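PDB 1DDZ: carbonic anhydrase from Porphyridium purpureum, which catalyses the reversible hydration of carbon dioxide to hydrogencarbonate, using zinc as its cofactor. Local coordinates for the interface of chains A and B. Sequence-based numbering; all coordinates share one arbitrary frame. Chains: chain A/B, Carbonic anhydrase.

Contact 1: the interface of chains A and B. Residues chain A 232-235, 238, 268; chain B 139-140, 153, 156, 159.
A:Asp232, A:Ile234 and A:Tyr238 meet an arginine-lined helix of chain B in a mixed polar and apolar patch of the two-fold interface, which joins the two copies in the deposited assembly. A polar link runs from B:Arg156 NH2 to the backbone O of A:Asp232, 2.5 Å away; it is nearly straight (169° at H), and the acceptor lies almost in the guanidinium plane. The side chain of A:Asp232 meets two arginines tip to tip in long salt bridges, OD2 to B:Arg153 NH1 at 3.5 Å and OD1 to B:Arg156 NH1 at 3.6 Å. A:Ile234 wedges between guanidiniums: CG1 lies over the rim of one face of B:Arg156, 3.6 Å from its CZ, while CD1 lies above the B:Arg159 plane, 3.7 Å from that CZ. With CG1 between the backbone N and carbonyl carbon (chi1 61°), the CG1-CD1 arm points at both arginines. CD1 also packs on B:Leu140 CD2 at 3.8 Å. At the edge of the A:Tyr238 ring, B:Arg159 NH1 makes a weak hydrogen bond to the phenol OH (3.0 Å), with ring and guanidinium planes nearly perpendicular. An alanine in place of B:Arg156 would probably leave the A:Asp232 carbonyl without this donor and open a gap beside A:Ile234. Helix 147-161, together with B:Leu140 near the end of helix 134-141, thus holds the 232-238 segment, which probably stabilises the dimer.

Contact 2: the interface of chains A and B. Residues chain A 357, 404-405, 407-408, 411; chain B 357-359, 408.
B:His358 and B:Ser359 lie against helices 402-405 and 407-414 of chain A, in a patch of the two-fold interface built around histidines that is likely to help join the two copies. The polar contact is tip to tip: B:His358 NE2 donates to the carboxylate of A:Asp411, to OD2 at 2.8 Å and more weakly to OD1 at 3.0 Å. OD2 is met on its syn side and lies close to the imidazole plane, although carboxylate and ring are turned 51° apart. A chi1 of -65°, with CG beside the backbone N, points the B:His358 ring toward this acid. Water adds a second polar link, for water 1 joins the backbone O of B:His358 (2.6 Å) to A:Asn404 OD1 (2.9 Å). Ring contacts surround the same histidine. A:Arg407 CB sits over one face of its imidazole, 3.7 Å from the centroid, and the B:His358 ring turns an edge to the face of A:His408, planes at 88°. B:His358 CB covers one face of A:His408, A:Ile357 CG1 lies over the centre of the opposite face, and B:Ser359 CB meets the ring edge in plane, 3.8 Å from CE1. The rotation of that ring is further fixed within chain A, where A:His408 ND1 donates to the backbone O of A:Trp405 at 3.3 Å.

Contact 3: the interface of chains A and B. Residues chain A 137-138, 141-142, 145, 373; chain B 239, 246-248.
B:Leu247 has helix-like backbone torsions (phi -57°, psi -43°), and its N–H points at the carboxylate of A:Asp142 across the interface, giving a weak hydrogen bond to OD1 at 3.3 Å. That carboxylate is held through both oxygens. OD1 also meets water 2, whose other partner is the backbone N of B:Lys248, while OD2 accepts a weak, bent hydrogen bond from B:Arg239 NH1 at 3.0 Å, the pair also forming a salt bridge, with water 3 bridging the same two groups. B:Arg239 NH1 reaches the backbone O of A:Gly141 too, a hydrogen bond of 2.9 Å, so one terminal nitrogen grips two neighbouring acceptors. The apolar half centres on B:Leu247. Its CG is anti to the backbone N (chi1 -176°), which carries the branches in among chain A residues: CD2 touches A:Leu145 CD1 at 3.8 Å and A:Ala138 CB at 3.9 Å, and CD1 meets A:Tyr373 CB at 3.9 Å. B:Lys248 lends its CG to A:Leu145 CD2 at 3.7 Å. Within chain A, A:Tyr373 OH donates to the backbone O of A:Leu145 from above the carbonyl plane. In this part of the two-fold interface the C-terminal ends of helices 134-141 and 361-373 receive a loop of chain B, which is likely to help join the copies.

Contact 1: the interface of chains A and B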
loop_
_atom_site.group_PDB
_atom_site.type_symbol
_atom_site.label_atom_id
_atom_site.label_comp_id
_atom_site.label_asym_id
_atom_site.label_seq_id
_atom_site.Cartn_x
_atom_site.Cartn_y
_atom_site.Cartn_z
ATOM N N ASP A 232 8.302 12.957 17.402
ATOM C CA ASP A 232 9.210 12.341 16.466
ATOM C C ASP A 232 9.761 13.436 15.570
ATOM O O ASP A 232 10.459 13.158 14.620
ATOM C CB ASP A 232 8.504 11.263 15.648
ATOM C CG ASP A 232 9.471 10.412 14.867
ATOM O OD1 ASP A 232 10.587 10.241 15.353
ATOM O OD2 ASP A 232 9.135 9.919 13.774
ATOM N N ASP A 233 9.565 14.682 15.976
ATOM C CA ASP A 233 10.030 15.829 15.216
ATOM C C ASP A 233 11.543 16.036 15.134
ATOM O O ASP A 233 12.250 15.934 16.136
ATOM C CB ASP A 233 9.426 17.092 15.800
ATOM C CG ASP A 233 9.832 18.322 15.032
ATOM O OD1 ASP A 233 9.398 18.434 13.876
ATOM O OD2 ASP A 233 10.608 19.152 15.552
ATOM N N ILE A 234 12.039 16.332 13.936
ATOM C CA ILE A 234 13.453 16.627 13.747
ATOM C C ILE A 234 13.601 17.907 12.949
ATOM O O ILE A 234 14.715 18.328 12.688
ATOM C CB ILE A 234 14.248 15.517 13.011
ATOM C CG1 ILE A 234 13.687 15.294 11.612
ATOM C CG2 ILE A 234 14.313 14.249 13.840
ATOM C CD1 ILE A 234 14.609 14.485 10.712
ATOM N N SER A 235 12.498 18.543 12.563
ATOM C CA SER A 235 12.585 19.787 11.794
ATOM C C SER A 235 13.264 20.905 12.591
ATOM O O SER A 235 13.801 21.853 12.023
ATOM C CB SER A 235 11.212 20.252 11.329
ATOM O OG SER A 235 10.319 20.273 12.405
ATOM N N TYR A 238 16.707 21.378 11.642
ATOM C CA TYR A 238 16.969 21.847 10.280
ATOM C C TYR A 238 16.288 23.103 9.837
ATOM O O TYR A 238 16.565 23.592 8.753
ATOM C CB TYR A 238 16.602 20.767 9.278
ATOM C CG TYR A 238 17.378 19.513 9.505
ATOM C CD1 TYR A 238 16.836 18.455 10.254
ATOM C CD2 TYR A 238 18.685 19.396 9.032
ATOM C CE1 TYR A 238 17.598 17.305 10.537
ATOM C CE2 TYR A 238 19.441 18.266 9.302
ATOM C CZ TYR A 238 18.905 17.228 10.052
ATOM O OH TYR A 238 19.760 16.174 10.263
ATOM N N ASP A 268 13.177 8.846 18.940
ATOM C CA ASP A 268 14.416 8.098 18.714
ATOM C C ASP A 268 15.043 7.698 20.056
ATOM O O ASP A 268 15.369 6.539 20.285
ATOM C CB ASP A 268 15.416 8.944 17.896
ATOM C CG ASP A 268 15.029 9.076 16.416
ATOM O OD1 ASP A 268 14.500 8.118 15.818
ATOM O OD2 ASP A 268 15.281 10.145 15.827
ATOM N N ALA B 139 10.971 15.771 4.589
ATOM C CA ALA B 139 11.263 14.736 5.580
ATOM C C ALA B 139 12.155 15.240 6.725
ATOM O O ALA B 139 12.072 14.741 7.833
ATOM C CB ALA B 139 11.910 13.516 4.891
ATOM N N LEU B 140 13.052 16.179 6.428
ATOM C CA LEU B 140 13.977 16.741 7.422
ATOM C C LEU B 140 13.486 18.038 8.071
ATOM O O LEU B 140 13.657 18.255 9.274
ATOM C CB LEU B 140 15.358 17.046 6.793
ATOM C CG LEU B 140 16.354 15.954 6.377
ATOM C CD1 LEU B 140 17.641 16.584 5.849
ATOM C CD2 LEU B 140 16.678 15.031 7.525
ATOM N N ARG B 153 8.034 8.752 6.128
ATOM C CA ARG B 153 8.678 8.015 7.201
ATOM C C ARG B 153 9.746 7.091 6.620
ATOM O O ARG B 153 10.685 6.732 7.307
ATOM C CB ARG B 153 7.681 7.162 7.982
ATOM C CG ARG B 153 6.805 7.880 8.993
ATOM C CD ARG B 153 7.573 8.864 9.852
ATOM N NE ARG B 153 7.673 10.165 9.182
ATOM C CZ ARG B 153 7.615 11.347 9.796
ATOM N NH1 ARG B 153 7.457 11.412 11.117
ATOM N NH2 ARG B 153 7.702 12.465 9.085
ATOM N N ARG B 156 12.913 8.861 6.428
ATOM C CA ARG B 156 13.394 8.971 7.804
ATOM C C ARG B 156 14.164 7.714 8.188
ATOM O O ARG B 156 15.126 7.771 8.947
ATOM C CB ARG B 156 12.212 9.160 8.729
ATOM C CG ARG B 156 11.708 10.547 8.698
ATOM C CD ARG B 156 12.673 11.397 9.475
ATOM N NE ARG B 156 11.909 12.293 10.312
ATOM C CZ ARG B 156 11.771 12.203 11.627
ATOM N NH1 ARG B 156 12.373 11.258 12.345
ATOM N NH2 ARG B 156 10.917 13.012 12.205
ATOM N N ARG B 159 17.602 8.169 6.937
ATOM C CA ARG B 159 18.418 9.034 7.784
ATOM C C ARG B 159 18.847 8.254 9.021
ATOM O O ARG B 159 19.991 8.320 9.448
ATOM C CB ARG B 159 17.656 10.287 8.206
ATOM C CG ARG B 159 18.560 11.378 8.767
ATOM C CD ARG B 159 17.798 12.551 9.413
ATOM N NE ARG B 159 17.357 12.222 10.765
ATOM C CZ ARG B 159 17.739 12.848 11.877
ATOM N NH1 ARG B 159 18.578 13.881 11.846
ATOM N NH2 ARG B 159 17.327 12.376 13.044
#

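Contact 2: the interface of chains A and B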
loop_
_atom_site.group_PDB
_atom_site.type_symbol
_atom_site.label_atom_id
_atom_site.label_comp_id
_atom_site.label_asym_id
_atom_site.label_seq_id
_atom_site.Cartn_x
_atom_site.Cartn_y
_atom_site.Cartn_z
ATOM N N ILE A 357 -9.743 -5.292 -0.998
ATOM C CA ILE A 357 -9.374 -4.451 -2.114
ATOM C C ILE A 357 -8.446 -5.220 -3.059
ATOM O O ILE A 357 -7.566 -5.956 -2.604
ATOM C CB ILE A 357 -8.762 -3.163 -1.575
ATOM C CG1 ILE A 357 -9.827 -2.421 -0.755
ATOM C CG2 ILE A 357 -8.198 -2.320 -2.687
ATOM C CD1 ILE A 357 -9.286 -1.364 0.191
ATOM N N ASN A 404 -10.325 7.780 2.946
ATOM C CA ASN A 404 -10.001 7.413 1.559
ATOM C C ASN A 404 -10.130 5.893 1.419
ATOM O O ASN A 404 -10.617 5.366 0.415
ATOM C CB ASN A 404 -8.640 7.954 1.148
ATOM C CG ASN A 404 -8.685 9.440 0.935
ATOM O OD1 ASN A 404 -9.585 9.942 0.265
ATOM N ND2 ASN A 404 -7.784 10.176 1.592
ATOM N N TRP A 405 -9.746 5.183 2.469
ATOM C CA TRP A 405 -9.927 3.730 2.524
ATOM C C TRP A 405 -11.464 3.393 2.355
ATOM O O TRP A 405 -11.840 2.552 1.537
ATOM C CB TRP A 405 -9.408 3.237 3.881
ATOM C CG TRP A 405 -9.742 1.819 4.259
ATOM C CD1 TRP A 405 -10.784 1.407 5.037
ATOM C CD2 TRP A 405 -8.996 0.634 3.931
ATOM N NE1 TRP A 405 -10.735 0.041 5.210
ATOM C CE2 TRP A 405 -9.648 -0.455 4.547
ATOM C CE3 TRP A 405 -7.842 0.388 3.186
ATOM C CZ2 TRP A 405 -9.179 -1.763 4.443
ATOM C CZ3 TRP A 405 -7.380 -0.915 3.086
ATOM C CH2 TRP A 405 -8.045 -1.970 3.710
ATOM N N ARG A 407 -13.806 4.944 0.875
ATOM C CA ARG A 407 -14.380 5.291 -0.427
ATOM C C ARG A 407 -14.760 4.047 -1.225
ATOM O O ARG A 407 -15.612 4.094 -2.110
ATOM C CB ARG A 407 -13.446 6.185 -1.229
ATOM C CG ARG A 407 -13.534 7.640 -0.860
ATOM C CD ARG A 407 -14.963 8.061 -0.971
ATOM N NE ARG A 407 -15.152 9.497 -0.937
ATOM C CZ ARG A 407 -15.917 10.137 -0.052
ATOM N NH1 ARG A 407 -16.562 9.465 0.900
ATOM N NH2 ARG A 407 -16.082 11.457 -0.167
ATOM N N HIS A 408 -14.154 2.920 -0.879
ATOM C CA HIS A 408 -14.459 1.673 -1.538
ATOM C C HIS A 408 -15.890 1.211 -1.223
ATOM O O HIS A 408 -16.557 0.598 -2.075
ATOM C CB HIS A 408 -13.443 0.611 -1.136
ATOM C CG HIS A 408 -12.150 0.716 -1.881
ATOM N ND1 HIS A 408 -10.997 1.205 -1.305
ATOM C CD2 HIS A 408 -11.846 0.461 -3.173
ATOM C CE1 HIS A 408 -10.043 1.256 -2.219
ATOM N NE2 HIS A 408 -10.535 0.811 -3.362
ATOM N N ASP A 411 -18.289 3.059 -3.396
ATOM C CA ASP A 411 -18.422 2.491 -4.742
ATOM C C ASP A 411 -19.504 1.420 -4.745
ATOM O O ASP A 411 -20.259 1.266 -5.702
ATOM C CB ASP A 411 -17.108 1.847 -5.187
ATOM C CG ASP A 411 -16.034 2.857 -5.520
ATOM O OD1 ASP A 411 -16.280 4.082 -5.506
ATOM O OD2 ASP A 411 -14.917 2.408 -5.806
ATOM N N ILE B 357 -6.519 4.834 -7.611
ATOM C CA ILE B 357 -7.196 3.973 -6.666
ATOM C C ILE B 357 -7.479 4.742 -5.380
ATOM O O ILE B 357 -6.635 5.508 -4.913
ATOM C CB ILE B 357 -6.356 2.704 -6.453
ATOM C CG1 ILE B 357 -6.263 1.956 -7.794
ATOM C CG2 ILE B 357 -6.949 1.830 -5.362
ATOM C CD1 ILE B 357 -5.142 0.938 -7.867
ATOM N N HIS B 358 -8.685 4.573 -4.844
ATOM C CA HIS B 358 -9.133 5.290 -3.633
ATOM C C HIS B 358 -8.137 5.282 -2.483
ATOM O O HIS B 358 -7.881 6.309 -1.869
ATOM C CB HIS B 358 -10.459 4.709 -3.080
ATOM C CG HIS B 358 -11.634 4.890 -3.982
ATOM N ND1 HIS B 358 -12.047 6.135 -4.412
ATOM C CD2 HIS B 358 -12.496 4.001 -4.524
ATOM C CE1 HIS B 358 -13.116 6.002 -5.174
ATOM N NE2 HIS B 358 -13.406 4.713 -5.260
ATOM N N SER B 359 -7.625 4.093 -2.176
ATOM C CA SER B 359 -6.707 3.899 -1.069
ATOM C C SER B 359 -5.229 3.749 -1.430
ATOM O O SER B 359 -4.469 3.298 -0.605
ATOM C CB SER B 359 -7.153 2.676 -0.279
ATOM O OG SER B 359 -7.496 1.648 -1.186
ATOM N N HIS B 408 -8.562 -3.538 -11.193
ATOM C CA HIS B 408 -9.334 -2.303 -11.106
ATOM C C HIS B 408 -9.900 -1.885 -12.469
ATOM O O HIS B 408 -11.018 -1.373 -12.547
ATOM C CB HIS B 408 -8.503 -1.173 -10.504
ATOM C CG HIS B 408 -8.379 -1.260 -9.021
ATOM N ND1 HIS B 408 -7.233 -1.699 -8.393
ATOM C CD2 HIS B 408 -9.290 -1.050 -8.045
ATOM C CE1 HIS B 408 -7.450 -1.765 -7.088
ATOM N NE2 HIS B 408 -8.693 -1.376 -6.851
HETATM O O HOH W 1 -9.800 8.069 -1.894
#

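Contact 3: the interface of chains A and B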
loop_
_atom_site.group_PDB
_atom_site.type_symbol
_atom_site.label_atom_id
_atom_site.label_comp_id
_atom_site.label_asym_id
_atom_site.label_seq_id
_atom_site.Cartn_x
_atom_site.Cartn_y
_atom_site.Cartn_z
ATOM N N LYS A 137 9.367 -16.417 10.769
ATOM C CA LYS A 137 10.120 -17.621 10.440
ATOM C C LYS A 137 10.382 -17.740 8.942
ATOM O O LYS A 137 11.503 -18.034 8.515
ATOM C CB LYS A 137 9.346 -18.824 10.955
ATOM C CG LYS A 137 10.093 -20.111 10.973
ATOM C CD LYS A 137 9.241 -21.181 11.630
ATOM C CE LYS A 137 9.842 -22.544 11.411
ATOM N NZ LYS A 137 9.148 -23.613 12.186
ATOM N N ALA A 138 9.362 -17.453 8.146
ATOM C CA ALA A 138 9.473 -17.512 6.696
ATOM C C ALA A 138 10.497 -16.502 6.208
ATOM O O ALA A 138 11.250 -16.787 5.284
ATOM C CB ALA A 138 8.125 -17.237 6.059
ATOM N N GLY A 141 13.949 -18.347 7.005
ATOM C CA GLY A 141 14.223 -19.629 6.398
ATOM C C GLY A 141 13.610 -20.061 5.092
ATOM O O GLY A 141 13.708 -21.233 4.757
ATOM N N ASP A 142 13.001 -19.157 4.340
ATOM C CA ASP A 142 12.382 -19.554 3.075
ATOM C C ASP A 142 12.583 -18.441 2.096
ATOM O O ASP A 142 12.599 -17.287 2.494
ATOM C CB ASP A 142 10.874 -19.787 3.247
ATOM C CG ASP A 142 10.560 -20.815 4.309
ATOM O OD1 ASP A 142 10.599 -22.036 4.004
ATOM O OD2 ASP A 142 10.293 -20.396 5.459
ATOM N N LEU A 145 9.340 -16.801 -2.309
ATOM C CA LEU A 145 7.942 -16.945 -1.909
ATOM C C LEU A 145 6.940 -16.135 -2.743
ATOM O O LEU A 145 5.735 -16.259 -2.539
ATOM C CB LEU A 145 7.772 -16.626 -0.423
ATOM C CG LEU A 145 8.476 -17.539 0.593
ATOM C CD1 LEU A 145 8.120 -17.095 1.987
ATOM C CD2 LEU A 145 8.068 -18.977 0.418
ATOM N N TYR A 373 0.390 -21.417 0.644
ATOM C CA TYR A 373 1.281 -22.113 1.566
ATOM C C TYR A 373 0.617 -22.987 2.622
ATOM O O TYR A 373 1.000 -24.138 2.791
ATOM C CB TYR A 373 2.272 -21.109 2.162
ATOM C CG TYR A 373 3.071 -20.439 1.058
ATOM C CD1 TYR A 373 3.199 -19.057 0.979
ATOM C CD2 TYR A 373 3.646 -21.205 0.043
ATOM C CE1 TYR A 373 3.887 -18.456 -0.099
ATOM C CE2 TYR A 373 4.331 -20.618 -1.030
ATOM C CZ TYR A 373 4.459 -19.251 -1.105
ATOM O OH TYR A 373 5.248 -18.703 -2.129
ATOM N N ARG B 239 18.370 -22.855 6.996
ATOM C CA ARG B 239 17.703 -24.088 6.667
ATOM C C ARG B 239 18.700 -25.122 6.210
ATOM O O ARG B 239 19.607 -24.830 5.429
ATOM C CB ARG B 239 16.672 -23.841 5.562
ATOM C CG ARG B 239 15.244 -24.307 5.880
ATOM C CD ARG B 239 14.602 -23.485 6.991
ATOM N NE ARG B 239 13.299 -24.010 7.398
ATOM C CZ ARG B 239 12.185 -23.286 7.446
ATOM N NH1 ARG B 239 12.201 -22.010 7.112
ATOM N NH2 ARG B 239 11.047 -23.833 7.835
ATOM N N ALA B 246 10.827 -25.873 2.659
ATOM C CA ALA B 246 9.805 -26.296 3.621
ATOM C C ALA B 246 8.410 -25.719 3.384
ATOM O O ALA B 246 7.466 -26.456 3.073
ATOM C CB ALA B 246 10.257 -25.957 5.037
ATOM N N LEU B 247 8.296 -24.404 3.546
ATOM C CA LEU B 247 7.033 -23.688 3.405
ATOM C C LEU B 247 6.338 -23.865 2.062
ATOM O O LEU B 247 5.118 -24.041 2.021
ATOM C CB LEU B 247 7.230 -22.202 3.706
ATOM C CG LEU B 247 5.970 -21.343 3.691
ATOM C CD1 LEU B 247 5.024 -21.804 4.781
ATOM C CD2 LEU B 247 6.341 -19.896 3.879
ATOM N N LYS B 248 7.096 -23.812 0.973
ATOM C CA LYS B 248 6.525 -23.979 -0.354
ATOM C C LYS B 248 5.969 -25.400 -0.536
ATOM O O LYS B 248 4.990 -25.605 -1.259
ATOM C CB LYS B 248 7.561 -23.629 -1.431
ATOM C CG LYS B 248 8.082 -22.194 -1.318
ATOM C CD LYS B 248 9.007 -21.800 -2.458
ATOM C CE LYS B 248 8.279 -21.891 -3.778
ATOM N NZ LYS B 248 8.750 -20.871 -4.737
HETATM O O HOH W 2 9.592 -22.756 1.594
HETATM O O HOH W 3 8.962 -21.312 7.512
#

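The C-alpha centres of contacts 1 and 2 are about 30 Å apart, those of contacts 2 and 3 about 32 Å, and those of contacts 1 and 3 about 36 Å. Contacts 1 and 3 use helix 134-141 from opposite chains, each facing a partner segment around or after 3-10 helix 235-237 (232-238 in contact 1, 239 and 246-248 in contact 3). The two-fold therefore brings the twin of contact 3 beside contact 1, and each chain both offers the 232-248 stretch and receives its partner's. Contact 2 includes A:His408 and B:His408, which suggests a position near the symmetry axis. Spread-out patches of this kind would probably resist rocking of one chain against the other.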